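PDB 3AQT: bacterial regulatory proteins, tetR family from Corynebacterium glutamicum, which represses transcription, probably by binding DNA through its helix-turn-helix domain, and binds the inducer resorcinol in a pocket of its all-helical ligand-binding domain. Local coordinates for residues Leu93-Ala98 against Met147-Pro152; Val112-Asp117 against Arg163-His168; Arg128-His133 against Arg138-Phe143. All blocks are in the same frame, centred on the assembly; numbering follows the deposited sequence.

Contact 1: Leu93-Ala98 against Met147-Pro152; sequences LLQAVA and MGAAHP
Met147, built as selenomethionine, lays the end of its side chain across Leu94 and Ala98, one helical turn apart on the helix 90-111. In the TetR fold this helix joins the DNA-binding domain to the ligand-binding domain, and its first turns serve both. Leu94 and its neighbours pack against helix 41-62 on the DNA-binding side, with Leu94 on Met59, while the residues facing the body of the protein meet the turn that opens helix 150-157. The meeting is apolar. The chain of Met147 runs extended to the selenium and then bends (chi3 68°), which carries CE over to Ala98. There Met147 CE approaches Ala98 CB to 3.5 Å, and Met147 SE lies 3.8 Å from Leu94 CD1. The selenomethionine is poorly ordered, so these positions are approximate.

A second touch lies two residues on, in the type I turn from Met147 to Ala150. Ala149, at the N-cap position of helix 150-157, offers only its methyl group. Gln95 meets it with a chain that is straight beyond CG, but its amide is engaged with other residues: NE2 is hydrogen-bonded to Glu91 on its own helix, and OE1 accepts from Arg156. What faces Ala149 is thus an amide held at both ends, with Gln95 NE2 3.6 Å from Ala149 CB.

Contact 2: Val112-Asp117 against Arg163-His168; sequences VLTKLD and RRDLLH. With RCO (resorcinol), chain D.
Thr114 brings its methyl group, CG2, up to the polar ends of two neighbours on the helix 159-171, Arg164 and Asp165. These are van der Waals touches: Thr114 CG2 stands 3.8 Å from Arg164 NH2 and 4.0 Å from Asp165 OD1, the threonine side chain crossing both partners at about a right angle. The torsion at chi1 (55°) sets CG2 anti to the carbonyl carbon and so turns the methyl to the helix, while OG1 makes a weak hydrogen bond to the carbonyl of Asp110. Farther along the loop after helix 90-111, Asp117 and His168 only brush past each other at the surface.

The charged interaction runs within the helix segment. Arg164 turns its guanidinium edge to Asp165 and grips one oxygen side-on with two nitrogens, NE at 3.1 Å and NH2 at 3.2 Å from Asp165 OD1. The oxygen lies in the guanidinium plane, yet both donors come from the same face of the carboxylate, NE some 50° above its plane. NH2 also forms a salt bridge with Asp110, so the arginine ties helix 159-171 to the end of helix 90-111.

The ligand bond uses the other carboxylate oxygen. Resorcinol donates its hydroxyl O3 to Asp165 OD2, 2.6 Å away. Asp165 therefore works with divided duties: OD1 is committed to Arg164 and OD2 to the inducer, so Arg164 acts as a second-shell residue that probably orients the acceptor and stabilises its negative charge.

Contact 3: Arg128-His133 against Arg138-Phe143; sequences RHLVRH and RIWGGF
Trp140 presents one face of its indole to His133, and these two residues account for most of the surface buried here. The histidine meets that face with CB and CD2. Its CB sits almost squarely over the six-membered ring, a CH-pi contact of 4.0 Å from His133 CB to the ring centroid and only 10° from the ring normal. Farther out, His133 CD2 hangs over the CE2-NE1 bond of the five-membered ring, toward its rim, 3.4 Å from Trp140 CE2 and equally near Trp140 NE1. The imidazole is tilted against the indole in an oblique aromatic pair, with 48° between the planes and 4.6 Å between the centroid of the His133 ring and that of the Trp140 five-membered ring. The backbone carbonyl of His133 packs beside CB of Trp140 as well.

The contact belongs to the join between two consecutive helices of the TetR ligand-binding domain, 119-134 and 138-146, linked by only three residues. Trp140 springs from the first turn of the second helix and reaches back to the last turns of the first. It also fits into a wider aromatic and aliphatic core, meeting Phe102 edge-to-face and packing on Ala101 and Val105 of helix 90-111.

Leu130, one turn before His133, approaches the same indole differently, at its rim. With CG anti to the carbonyl carbon (chi1 -67°), the branch reaches along to the benzene end, and Leu130 CD2 rests near the ring plane, 3.8 Å from Trp140 CH2. The same leucine lines the resorcinol pocket with its other methyl: Leu130 CD1 is turned toward the ligand ring and lies 3.8 Å from C5 of resorcinol.

Overall arrangement
The three contacts run from the DNA-binding side of the chain to the inducer. Contact 1 sits at the start of helix 90-111, contact 2 just beyond its end, and their centres lie 25 Å apart on opposite sides of the chain's centre, with about 12 Å between nearest atoms. Contact 3 bridges them. Its centre is 13 Å from that of contact 1, and Phe143 CE1 packs 3.9 Å from Ala98 CA; towards contact 2, 21 Å away between centres, His129 CD2 meets Leu113 CD2 at 3.7 Å. Resorcinol is shared by contact 2, through Asp165, and contact 3, through Leu130, so packing continues from the pocket to helix 90-111.

Contact 1: Leu93-Ala98 against Met147-Pro152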
ATOM      1  N   LEU B  93       6.345  19.651  -3.037  1.00 41.66           N
ATOM      2  CA  LEU B  93       6.851  20.182  -1.781  1.00 38.34           C
ATOM      3  C   LEU B  93       6.584  19.220  -0.642  1.00 37.24           C
ATOM      4  O   LEU B  93       7.414  19.050   0.244  1.00 36.97           O
ATOM      5  CB  LEU B  93       6.195  21.529  -1.466  1.00 39.16           C
ATOM      6  CG  LEU B  93       6.500  22.134  -0.089  1.00 38.45           C
ATOM      7  CD1 LEU B  93       7.942  22.630  -0.052  1.00 38.36           C
ATOM      8  CD2 LEU B  93       5.544  23.281   0.191  1.00 40.04           C
ATOM      9  N   LEU B  94       5.413  18.599  -0.659  1.00 37.59           N
ATOM     10  CA  LEU B  94       5.038  17.655   0.383  1.00 39.84           C
ATOM     11  C   LEU B  94       6.036  16.499   0.350  1.00 39.13           C
ATOM     12  O   LEU B  94       6.532  16.042   1.381  1.00 39.44           O
ATOM     13  CB  LEU B  94       3.627  17.129   0.122  1.00 44.84           C
ATOM     14  CG  LEU B  94       2.701  16.931   1.324  1.00 50.18           C
ATOM     15  CD1 LEU B  94       3.381  16.063   2.386  1.00 52.17           C
ATOM     16  CD2 LEU B  94       2.345  18.301   1.905  1.00 53.23           C
ATOM     17  N   GLN B  95       6.337  16.041  -0.854  1.00 37.77           N
ATOM     18  CA  GLN B  95       7.267  14.949  -1.029  1.00 37.99           C
ATOM     19  C   GLN B  95       8.666  15.278  -0.523  1.00 36.32           C
ATOM     20  O   GLN B  95       9.331  14.421   0.064  1.00 37.10           O
ATOM     21  CB  GLN B  95       7.293  14.537  -2.497  1.00 38.73           C
ATOM     22  CG  GLN B  95       6.073  13.724  -2.876  1.00 41.29           C
ATOM     23  CD  GLN B  95       6.075  13.324  -4.328  1.00 44.96           C
ATOM     24  OE1 GLN B  95       7.122  13.016  -4.903  1.00 47.76           O
ATOM     25  NE2 GLN B  95       4.900  13.312  -4.934  1.00 46.40           N
ATOM     26  N   ALA B  96       9.108  16.514  -0.731  1.00 33.35           N
ATOM     27  CA  ALA B  96      10.426  16.931  -0.268  1.00 31.83           C
ATOM     28  C   ALA B  96      10.461  16.915   1.252  1.00 32.58           C
ATOM     29  O   ALA B  96      11.451  16.502   1.847  1.00 34.42           O
ATOM     30  CB  ALA B  96      10.756  18.318  -0.784  1.00 28.67           C
ATOM     31  N   VAL B  97       9.374  17.355   1.879  1.00 33.04           N
ATOM     32  CA  VAL B  97       9.291  17.368   3.333  1.00 32.00           C
ATOM     33  C   VAL B  97       9.306  15.933   3.868  1.00 32.87           C
ATOM     34  O   VAL B  97       9.950  15.646   4.879  1.00 34.28           O
ATOM     35  CB  VAL B  97       8.003  18.108   3.803  1.00 32.50           C
ATOM     36  CG1 VAL B  97       7.775  17.913   5.296  1.00 29.91           C
ATOM     37  CG2 VAL B  97       8.134  19.591   3.498  1.00 30.77           C
ATOM     38  N   ALA B  98       8.594  15.034   3.190  1.00 32.59           N
ATOM     39  CA  ALA B  98       8.553  13.629   3.597  1.00 32.96           C
ATOM     40  C   ALA B  98       9.935  12.991   3.414  1.00 31.83           C
ATOM     41  O   ALA B  98      10.378  12.211   4.253  1.00 30.37           O
ATOM     42  CB  ALA B  98       7.509  12.866   2.779  1.00 32.89           C
HETATM   43  N   MSE B 147      -1.226  11.345   2.069  1.00 75.04           N
HETATM   44  CA  MSE B 147      -0.271  11.309   0.965  1.00 75.07           C
HETATM   45  C   MSE B 147      -0.270   9.945   0.276  1.00 72.64           C
HETATM   46  O   MSE B 147       0.128   8.930   0.859  1.00 72.85           O
HETATM   47  CB  MSE B 147       1.135  11.676   1.476  1.00 78.26           C
HETATM   48  CG  MSE B 147       2.214  11.845   0.390  1.00 83.51           C
HETATM   49 SE   MSE B 147       3.917  12.605   1.036  1.00 89.63          SE
HETATM   50  CE  MSE B 147       4.521  11.124   2.136  1.00 87.19           C
ATOM     51  N   GLY B 148      -0.738   9.929  -0.969  1.00 69.14           N
ATOM     52  CA  GLY B 148      -0.790   8.689  -1.723  1.00 64.15           C
ATOM     53  C   GLY B 148       0.561   8.343  -2.310  1.00 59.79           C
ATOM     54  O   GLY B 148       0.796   7.218  -2.749  1.00 58.43           O
ATOM     55  N   ALA B 149       1.450   9.327  -2.320  1.00 55.69           N
ATOM     56  CA  ALA B 149       2.781   9.128  -2.849  1.00 52.45           C
ATOM     57  C   ALA B 149       3.727   8.693  -1.733  1.00 49.22           C
ATOM     58  O   ALA B 149       4.946   8.712  -1.906  1.00 50.34           O
ATOM     59  CB  ALA B 149       3.286  10.416  -3.506  1.00 53.13           C
ATOM     60  N   ALA B 150       3.173   8.296  -0.592  1.00 44.41           N
ATOM     61  CA  ALA B 150       4.005   7.852   0.524  1.00 42.04           C
ATOM     62  C   ALA B 150       4.888   6.685   0.089  1.00 39.84           C
ATOM     63  O   ALA B 150       6.087   6.670   0.349  1.00 38.91           O
ATOM     64  CB  ALA B 150       3.141   7.432   1.700  1.00 40.73           C
ATOM     65  N   HIS B 151       4.290   5.719  -0.594  1.00 39.08           N
ATOM     66  CA  HIS B 151       5.029   4.554  -1.043  1.00 37.02           C
ATOM     67  C   HIS B 151       6.239   4.904  -1.902  1.00 37.01           C
ATOM     68  O   HIS B 151       7.346   4.452  -1.629  1.00 38.01           O
ATOM     69  CB  HIS B 151       4.113   3.603  -1.811  1.00 34.05           C
ATOM     70  CG  HIS B 151       4.751   2.288  -2.125  1.00 36.34           C
ATOM     71  ND1 HIS B 151       4.910   1.294  -1.182  1.00 35.52           N
ATOM     72  CD2 HIS B 151       5.325   1.823  -3.261  1.00 35.66           C
ATOM     73  CE1 HIS B 151       5.555   0.276  -1.723  1.00 35.12           C
ATOM     74  NE2 HIS B 151       5.819   0.572  -2.983  1.00 35.63           N
ATOM     75  N   PRO B 152       6.045   5.706  -2.961  1.00 37.66           N
ATOM     76  CA  PRO B 152       7.179   6.075  -3.823  1.00 36.35           C
ATOM     77  C   PRO B 152       8.297   6.796  -3.061  1.00 36.06           C
ATOM     78  O   PRO B 152       9.478   6.588  -3.340  1.00 36.76           O
ATOM     79  CB  PRO B 152       6.536   6.975  -4.884  1.00 35.19           C
ATOM     80  CG  PRO B 152       5.120   6.509  -4.935  1.00 34.21           C
ATOM     81  CD  PRO B 152       4.784   6.260  -3.486  1.00 36.07           C
TER

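Contact 2: Val112-Asp117 against Arg163-His168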
ATOM      1  N   VAL B 112      22.661   3.128  14.474  1.00 52.32           N
ATOM      2  CA  VAL B 112      22.444   2.171  15.555  1.00 54.38           C
ATOM      3  C   VAL B 112      22.201   0.709  15.146  1.00 56.66           C
ATOM      4  O   VAL B 112      23.099  -0.133  15.220  1.00 57.90           O
ATOM      5  CB  VAL B 112      21.266   2.618  16.434  1.00 54.32           C
ATOM      6  CG1 VAL B 112      21.184   1.738  17.668  1.00 53.74           C
ATOM      7  CG2 VAL B 112      21.421   4.084  16.812  1.00 52.43           C
ATOM      8  N   LEU B 113      20.977   0.418  14.723  1.00 58.85           N
ATOM      9  CA  LEU B 113      20.575  -0.927  14.331  1.00 60.55           C
ATOM     10  C   LEU B 113      21.618  -1.863  13.730  1.00 63.33           C
ATOM     11  O   LEU B 113      21.939  -2.893  14.320  1.00 64.48           O
ATOM     12  CB  LEU B 113      19.368  -0.854  13.393  1.00 59.08           C
ATOM     13  CG  LEU B 113      18.016  -0.632  14.071  1.00 58.20           C
ATOM     14  CD1 LEU B 113      17.713  -1.790  14.995  1.00 59.51           C
ATOM     15  CD2 LEU B 113      18.038   0.655  14.864  1.00 60.67           C
ATOM     16  N   THR B 114      22.145  -1.519  12.559  1.00 65.73           N
ATOM     17  CA  THR B 114      23.120  -2.381  11.886  1.00 65.70           C
ATOM     18  C   THR B 114      24.266  -2.892  12.768  1.00 65.54           C
ATOM     19  O   THR B 114      25.017  -3.787  12.358  1.00 66.21           O
ATOM     20  CB  THR B 114      23.704  -1.690  10.617  1.00 64.99           C
ATOM     21  OG1 THR B 114      24.256  -0.413  10.963  1.00 65.03           O
ATOM     22  CG2 THR B 114      22.615  -1.500   9.569  1.00 64.86           C
ATOM     23  N   LYS B 115      24.388  -2.340  13.974  1.00 63.44           N
ATOM     24  CA  LYS B 115      25.429  -2.755  14.917  1.00 61.61           C
ATOM     25  C   LYS B 115      25.003  -3.998  15.718  1.00 59.88           C
ATOM     26  O   LYS B 115      25.662  -4.397  16.680  1.00 58.30           O
ATOM     27  CB  LYS B 115      25.761  -1.591  15.851  1.00 63.09           C
ATOM     28  CG  LYS B 115      26.526  -0.458  15.161  1.00 67.18           C
ATOM     29  CD  LYS B 115      26.048  -0.221  13.721  1.00 68.91           C
ATOM     30  CE  LYS B 115      26.781   0.935  13.053  1.00 70.65           C
ATOM     31  NZ  LYS B 115      28.264   0.769  13.082  1.00 73.37           N
ATOM     32  N   LEU B 116      23.879  -4.588  15.319  1.00 56.55           N
ATOM     33  CA  LEU B 116      23.368  -5.800  15.935  1.00 53.03           C
ATOM     34  C   LEU B 116      23.848  -6.869  14.959  1.00 52.73           C
ATOM     35  O   LEU B 116      23.987  -6.597  13.767  1.00 52.86           O
ATOM     36  CB  LEU B 116      21.838  -5.772  15.989  1.00 52.26           C
ATOM     37  CG  LEU B 116      21.179  -4.661  16.820  1.00 53.21           C
ATOM     38  CD1 LEU B 116      19.714  -4.509  16.418  1.00 52.99           C
ATOM     39  CD2 LEU B 116      21.299  -4.972  18.304  1.00 51.21           C
ATOM     40  N   ASP B 117      24.110  -8.075  15.442  1.00 51.49           N
ATOM     41  CA  ASP B 117      24.603  -9.120  14.556  1.00 50.67           C
ATOM     42  C   ASP B 117      23.516  -9.812  13.755  1.00 47.29           C
ATOM     43  O   ASP B 117      23.721 -10.153  12.598  1.00 49.21           O
ATOM     44  CB  ASP B 117      25.379 -10.174  15.355  1.00 55.86           C
ATOM     45  CG  ASP B 117      26.618  -9.605  16.017  1.00 62.58           C
ATOM     46  OD1 ASP B 117      27.471  -9.035  15.294  1.00 65.03           O
ATOM     47  OD2 ASP B 117      26.738  -9.726  17.257  1.00 64.06           O
ATOM     48  N   ARG B 163      16.405  -2.939   1.438  1.00 31.70           N
ATOM     49  CA  ARG B 163      16.873  -3.962   0.523  1.00 33.52           C
ATOM     50  C   ARG B 163      18.227  -4.480   1.009  1.00 33.67           C
ATOM     51  O   ARG B 163      18.482  -5.684   1.008  1.00 34.08           O
ATOM     52  CB  ARG B 163      16.987  -3.379  -0.893  1.00 33.62           C
ATOM     53  CG  ARG B 163      17.123  -4.416  -1.994  1.00 34.70           C
ATOM     54  CD  ARG B 163      17.166  -3.756  -3.364  1.00 36.89           C
ATOM     55  NE  ARG B 163      17.046  -4.724  -4.451  1.00 40.65           N
ATOM     56  CZ  ARG B 163      18.010  -5.562  -4.815  1.00 43.23           C
ATOM     57  NH1 ARG B 163      19.176  -5.552  -4.182  1.00 46.74           N
ATOM     58  NH2 ARG B 163      17.810  -6.412  -5.811  1.00 42.99           N
ATOM     59  N   ARG B 164      19.087  -3.560   1.429  1.00 33.87           N
ATOM     60  CA  ARG B 164      20.410  -3.905   1.927  1.00 34.08           C
ATOM     61  C   ARG B 164      20.278  -4.857   3.107  1.00 33.42           C
ATOM     62  O   ARG B 164      20.907  -5.916   3.143  1.00 31.99           O
ATOM     63  CB  ARG B 164      21.137  -2.642   2.393  1.00 35.04           C
ATOM     64  CG  ARG B 164      22.463  -2.905   3.102  1.00 35.73           C
ATOM     65  CD  ARG B 164      22.866  -1.709   3.931  1.00 36.28           C
ATOM     66  NE  ARG B 164      21.919  -1.472   5.015  1.00 35.95           N
ATOM     67  CZ  ARG B 164      21.629  -0.274   5.515  1.00 38.00           C
ATOM     68  NH1 ARG B 164      22.215   0.813   5.025  1.00 37.95           N
ATOM     69  NH2 ARG B 164      20.757  -0.163   6.509  1.00 37.06           N
ATOM     70  N   ASP B 165      19.464  -4.458   4.079  1.00 32.98           N
ATOM     71  CA  ASP B 165      19.258  -5.272   5.261  1.00 35.40           C
ATOM     72  C   ASP B 165      18.714  -6.648   4.884  1.00 34.96           C
ATOM     73  O   ASP B 165      19.136  -7.656   5.443  1.00 36.74           O
ATOM     74  CB  ASP B 165      18.322  -4.561   6.251  1.00 36.60           C
ATOM     75  CG  ASP B 165      18.984  -3.361   6.925  1.00 38.80           C
ATOM     76  OD1 ASP B 165      20.226  -3.250   6.874  1.00 39.67           O
ATOM     77  OD2 ASP B 165      18.269  -2.529   7.524  1.00 41.66           O
ATOM     78  N   LEU B 166      17.792  -6.695   3.931  1.00 33.27           N
ATOM     79  CA  LEU B 166      17.228  -7.964   3.496  1.00 32.23           C
ATOM     80  C   LEU B 166      18.256  -8.811   2.754  1.00 33.51           C
ATOM     81  O   LEU B 166      18.323 -10.021   2.953  1.00 35.21           O
ATOM     82  CB  LEU B 166      16.009  -7.728   2.610  1.00 30.83           C
ATOM     83  CG  LEU B 166      14.772  -7.193   3.340  1.00 31.90           C
ATOM     84  CD1 LEU B 166      13.656  -6.955   2.321  1.00 31.27           C
ATOM     85  CD2 LEU B 166      14.323  -8.181   4.427  1.00 28.02           C
ATOM     86  N   LEU B 167      19.059  -8.183   1.900  1.00 34.36           N
ATOM     87  CA  LEU B 167      20.084  -8.911   1.167  1.00 35.07           C
ATOM     88  C   LEU B 167      21.052  -9.543   2.158  1.00 37.07           C
ATOM     89  O   LEU B 167      21.499 -10.676   1.985  1.00 36.35           O
ATOM     90  CB  LEU B 167      20.863  -7.975   0.248  1.00 34.37           C
ATOM     91  CG  LEU B 167      22.044  -8.666  -0.442  1.00 35.03           C
ATOM     92  CD1 LEU B 167      21.538  -9.862  -1.255  1.00 33.64           C
ATOM     93  CD2 LEU B 167      22.784  -7.668  -1.324  1.00 32.62           C
ATOM     94  N   HIS B 168      21.380  -8.784   3.195  1.00 38.36           N
ATOM     95  CA  HIS B 168      22.279  -9.238   4.244  1.00 39.15           C
ATOM     96  C   HIS B 168      21.708 -10.520   4.870  1.00 40.69           C
ATOM     97  O   HIS B 168      22.405 -11.525   5.006  1.00 40.23           O
ATOM     98  CB  HIS B 168      22.414  -8.114   5.281  1.00 37.64           C
ATOM     99  CG  HIS B 168      23.222  -8.483   6.483  1.00 37.78           C
ATOM    100  ND1 HIS B 168      24.132  -9.518   6.482  1.00 37.53           N
ATOM    101  CD2 HIS B 168      23.264  -7.943   7.724  1.00 37.41           C
ATOM    102  CE1 HIS B 168      24.698  -9.601   7.674  1.00 36.53           C
ATOM    103  NE2 HIS B 168      24.189  -8.658   8.446  1.00 37.40           N
TER
HETATM  104  C1  RCO D 230      15.184   0.931   6.934  1.00 36.64           C
HETATM  105  C2  RCO D 230      15.849  -0.325   7.093  1.00 36.01           C
HETATM  106  C3  RCO D 230      15.091  -1.527   7.140  1.00 36.04           C
HETATM  107  C4  RCO D 230      13.691  -1.467   7.023  1.00 37.06           C
HETATM  108  C5  RCO D 230      13.038  -0.234   6.865  1.00 36.48           C
HETATM  109  C6  RCO D 230      13.787   0.972   6.819  1.00 36.69           C
HETATM  110  O1  RCO D 230      15.932   2.105   6.891  1.00 40.05           O
HETATM  111  O3  RCO D 230      15.708  -2.765   7.298  1.00 36.67           O

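Contact 3: Arg128-His133 against Arg138-Phe143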
ATOM      1  N   ARG B 128      10.161  -1.453  13.556  1.00 32.97           N
ATOM      2  CA  ARG B 128       9.512  -1.039  14.792  1.00 34.93           C
ATOM      3  C   ARG B 128       9.709   0.455  15.032  1.00 36.33           C
ATOM      4  O   ARG B 128       8.809   1.128  15.534  1.00 38.00           O
ATOM      5  CB  ARG B 128      10.037  -1.852  15.975  1.00 35.07           C
ATOM      6  CG  ARG B 128       9.648  -3.317  15.912  1.00 35.06           C
ATOM      7  CD  ARG B 128      10.303  -4.100  17.016  1.00 36.28           C
ATOM      8  NE  ARG B 128       9.922  -3.589  18.327  1.00 38.05           N
ATOM      9  CZ  ARG B 128      10.521  -3.927  19.465  1.00 37.23           C
ATOM     10  NH1 ARG B 128      11.541  -4.779  19.461  1.00 35.67           N
ATOM     11  NH2 ARG B 128      10.090  -3.422  20.611  1.00 37.23           N
ATOM     12  N   HIS B 129      10.874   0.978  14.661  1.00 36.73           N
ATOM     13  CA  HIS B 129      11.118   2.409  14.828  1.00 37.77           C
ATOM     14  C   HIS B 129      10.205   3.229  13.913  1.00 37.50           C
ATOM     15  O   HIS B 129       9.700   4.273  14.321  1.00 37.25           O
ATOM     16  CB  HIS B 129      12.582   2.763  14.529  1.00 37.78           C
ATOM     17  CG  HIS B 129      13.500   2.549  15.689  1.00 37.24           C
ATOM     18  ND1 HIS B 129      13.316   3.175  16.904  1.00 36.42           N
ATOM     19  CD2 HIS B 129      14.600   1.772  15.829  1.00 36.97           C
ATOM     20  CE1 HIS B 129      14.262   2.791  17.741  1.00 35.91           C
ATOM     21  NE2 HIS B 129      15.054   1.941  17.113  1.00 39.24           N
ATOM     22  N   LEU B 130      10.002   2.762  12.678  1.00 35.82           N
ATOM     23  CA  LEU B 130       9.144   3.478  11.740  1.00 35.40           C
ATOM     24  C   LEU B 130       7.721   3.523  12.286  1.00 36.09           C
ATOM     25  O   LEU B 130       7.092   4.578  12.302  1.00 35.80           O
ATOM     26  CB  LEU B 130       9.178   2.819  10.348  1.00 32.59           C
ATOM     27  CG  LEU B 130      10.527   2.914   9.605  1.00 32.10           C
ATOM     28  CD1 LEU B 130      10.450   2.257   8.248  1.00 29.09           C
ATOM     29  CD2 LEU B 130      10.911   4.375   9.445  1.00 32.48           C
ATOM     30  N   VAL B 131       7.220   2.393  12.770  1.00 37.25           N
ATOM     31  CA  VAL B 131       5.870   2.369  13.311  1.00 38.00           C
ATOM     32  C   VAL B 131       5.721   3.312  14.501  1.00 40.83           C
ATOM     33  O   VAL B 131       4.780   4.104  14.546  1.00 41.23           O
ATOM     34  CB  VAL B 131       5.453   0.945  13.732  1.00 35.68           C
ATOM     35  CG1 VAL B 131       4.139   0.987  14.482  1.00 32.14           C
ATOM     36  CG2 VAL B 131       5.308   0.069  12.497  1.00 34.26           C
ATOM     37  N   ARG B 132       6.643   3.240  15.459  1.00 43.27           N
ATOM     38  CA  ARG B 132       6.573   4.111  16.636  1.00 46.01           C
ATOM     39  C   ARG B 132       6.657   5.584  16.247  1.00 46.91           C
ATOM     40  O   ARG B 132       5.966   6.424  16.817  1.00 47.63           O
ATOM     41  CB  ARG B 132       7.686   3.765  17.634  1.00 44.74           C
ATOM     42  CG  ARG B 132       7.769   2.277  17.905  1.00 49.20           C
ATOM     43  CD  ARG B 132       7.848   1.905  19.375  1.00 51.74           C
ATOM     44  NE  ARG B 132       9.200   1.965  19.919  1.00 53.31           N
ATOM     45  CZ  ARG B 132       9.615   1.217  20.938  1.00 55.58           C
ATOM     46  NH1 ARG B 132       8.783   0.356  21.513  1.00 55.67           N
ATOM     47  NH2 ARG B 132      10.857   1.329  21.388  1.00 55.89           N
ATOM     48  N   HIS B 133       7.490   5.903  15.268  1.00 48.45           N
ATOM     49  CA  HIS B 133       7.612   7.284  14.842  1.00 51.00           C
ATOM     50  C   HIS B 133       6.304   7.759  14.216  1.00 52.39           C
ATOM     51  O   HIS B 133       5.946   8.931  14.314  1.00 53.27           O
ATOM     52  CB  HIS B 133       8.735   7.428  13.825  1.00 52.61           C
ATOM     53  CG  HIS B 133       9.630   8.594  14.089  1.00 55.71           C
ATOM     54  ND1 HIS B 133      10.780   8.490  14.843  1.00 58.00           N
ATOM     55  CD2 HIS B 133       9.530   9.895  13.729  1.00 57.05           C
ATOM     56  CE1 HIS B 133      11.349   9.678  14.934  1.00 59.69           C
ATOM     57  NE2 HIS B 133      10.611  10.547  14.267  1.00 58.25           N
ATOM     58  N   ARG B 138       3.300  13.989  14.621  1.00 64.23           N
ATOM     59  CA  ARG B 138       2.130  14.564  13.971  1.00 62.36           C
ATOM     60  C   ARG B 138       2.334  14.576  12.469  1.00 61.01           C
ATOM     61  O   ARG B 138       1.492  14.112  11.706  1.00 61.20           O
ATOM     62  CB  ARG B 138       1.931  15.998  14.457  1.00 63.70           C
ATOM     63  CG  ARG B 138       0.664  16.673  13.973  1.00 65.89           C
ATOM     64  CD  ARG B 138       0.713  18.160  14.271  1.00 68.61           C
ATOM     65  NE  ARG B 138       1.149  18.444  15.639  1.00 70.87           N
ATOM     66  CZ  ARG B 138       0.408  18.245  16.727  1.00 71.96           C
ATOM     67  NH1 ARG B 138      -0.824  17.761  16.614  1.00 72.96           N
ATOM     68  NH2 ARG B 138       0.899  18.529  17.928  1.00 69.46           N
ATOM     69  N   ILE B 139       3.473  15.114  12.058  1.00 59.42           N
ATOM     70  CA  ILE B 139       3.813  15.233  10.651  1.00 57.17           C
ATOM     71  C   ILE B 139       3.902  13.872   9.958  1.00 54.47           C
ATOM     72  O   ILE B 139       3.501  13.739   8.804  1.00 53.26           O
ATOM     73  CB  ILE B 139       5.135  16.040  10.496  1.00 59.58           C
ATOM     74  CG1 ILE B 139       5.286  16.536   9.062  1.00 61.73           C
ATOM     75  CG2 ILE B 139       6.330  15.193  10.902  1.00 61.10           C
ATOM     76  CD1 ILE B 139       4.634  17.798   8.826  1.00 47.18           C
ATOM     77  N   TRP B 140       4.411  12.862  10.661  1.00 53.19           N
ATOM     78  CA  TRP B 140       4.529  11.517  10.095  1.00 51.28           C
ATOM     79  C   TRP B 140       3.160  10.918   9.830  1.00 51.81           C
ATOM     80  O   TRP B 140       2.881  10.441   8.729  1.00 52.30           O
ATOM     81  CB  TRP B 140       5.298  10.593  11.038  1.00 50.42           C
ATOM     82  CG  TRP B 140       6.780  10.666  10.872  1.00 49.09           C
ATOM     83  CD1 TRP B 140       7.573  11.761  11.058  1.00 48.51           C
ATOM     84  CD2 TRP B 140       7.643   9.609  10.449  1.00 48.23           C
ATOM     85  NE1 TRP B 140       8.877  11.451  10.771  1.00 48.40           N
ATOM     86  CE2 TRP B 140       8.950  10.136  10.394  1.00 47.38           C
ATOM     87  CE3 TRP B 140       7.438   8.264  10.109  1.00 48.58           C
ATOM     88  CZ2 TRP B 140      10.052   9.370  10.010  1.00 47.38           C
ATOM     89  CZ3 TRP B 140       8.531   7.500   9.725  1.00 49.65           C
ATOM     90  CH2 TRP B 140       9.826   8.057   9.679  1.00 49.70           C
ATOM     91  N   GLY B 141       2.308  10.935  10.849  1.00 51.38           N
ATOM     92  CA  GLY B 141       0.975  10.398  10.687  1.00 52.08           C
ATOM     93  C   GLY B 141       0.318  11.037   9.485  1.00 52.63           C
ATOM     94  O   GLY B 141      -0.439  10.396   8.761  1.00 54.68           O
ATOM     95  N   GLY B 142       0.615  12.311   9.268  1.00 52.34           N
ATOM     96  CA  GLY B 142       0.046  13.016   8.140  1.00 53.18           C
ATOM     97  C   GLY B 142       0.561  12.481   6.819  1.00 54.68           C
ATOM     98  O   GLY B 142      -0.169  12.470   5.831  1.00 56.17           O
ATOM     99  N   PHE B 143       1.814  12.039   6.790  1.00 55.85           N
ATOM    100  CA  PHE B 143       2.391  11.504   5.561  1.00 57.83           C
ATOM    101  C   PHE B 143       1.680  10.221   5.132  1.00 57.72           C
ATOM    102  O   PHE B 143       1.290  10.066   3.976  1.00 56.68           O
ATOM    103  CB  PHE B 143       3.886  11.192   5.741  1.00 59.57           C
ATOM    104  CG  PHE B 143       4.736  12.392   6.077  1.00 59.75           C
ATOM    105  CD1 PHE B 143       4.650  13.560   5.323  1.00 59.68           C
ATOM    106  CD2 PHE B 143       5.637  12.347   7.141  1.00 60.96           C
ATOM    107  CE1 PHE B 143       5.446  14.665   5.623  1.00 59.91           C
ATOM    108  CE2 PHE B 143       6.442  13.451   7.452  1.00 61.56           C
ATOM    109  CZ  PHE B 143       6.343  14.611   6.689  1.00 60.95           C
TER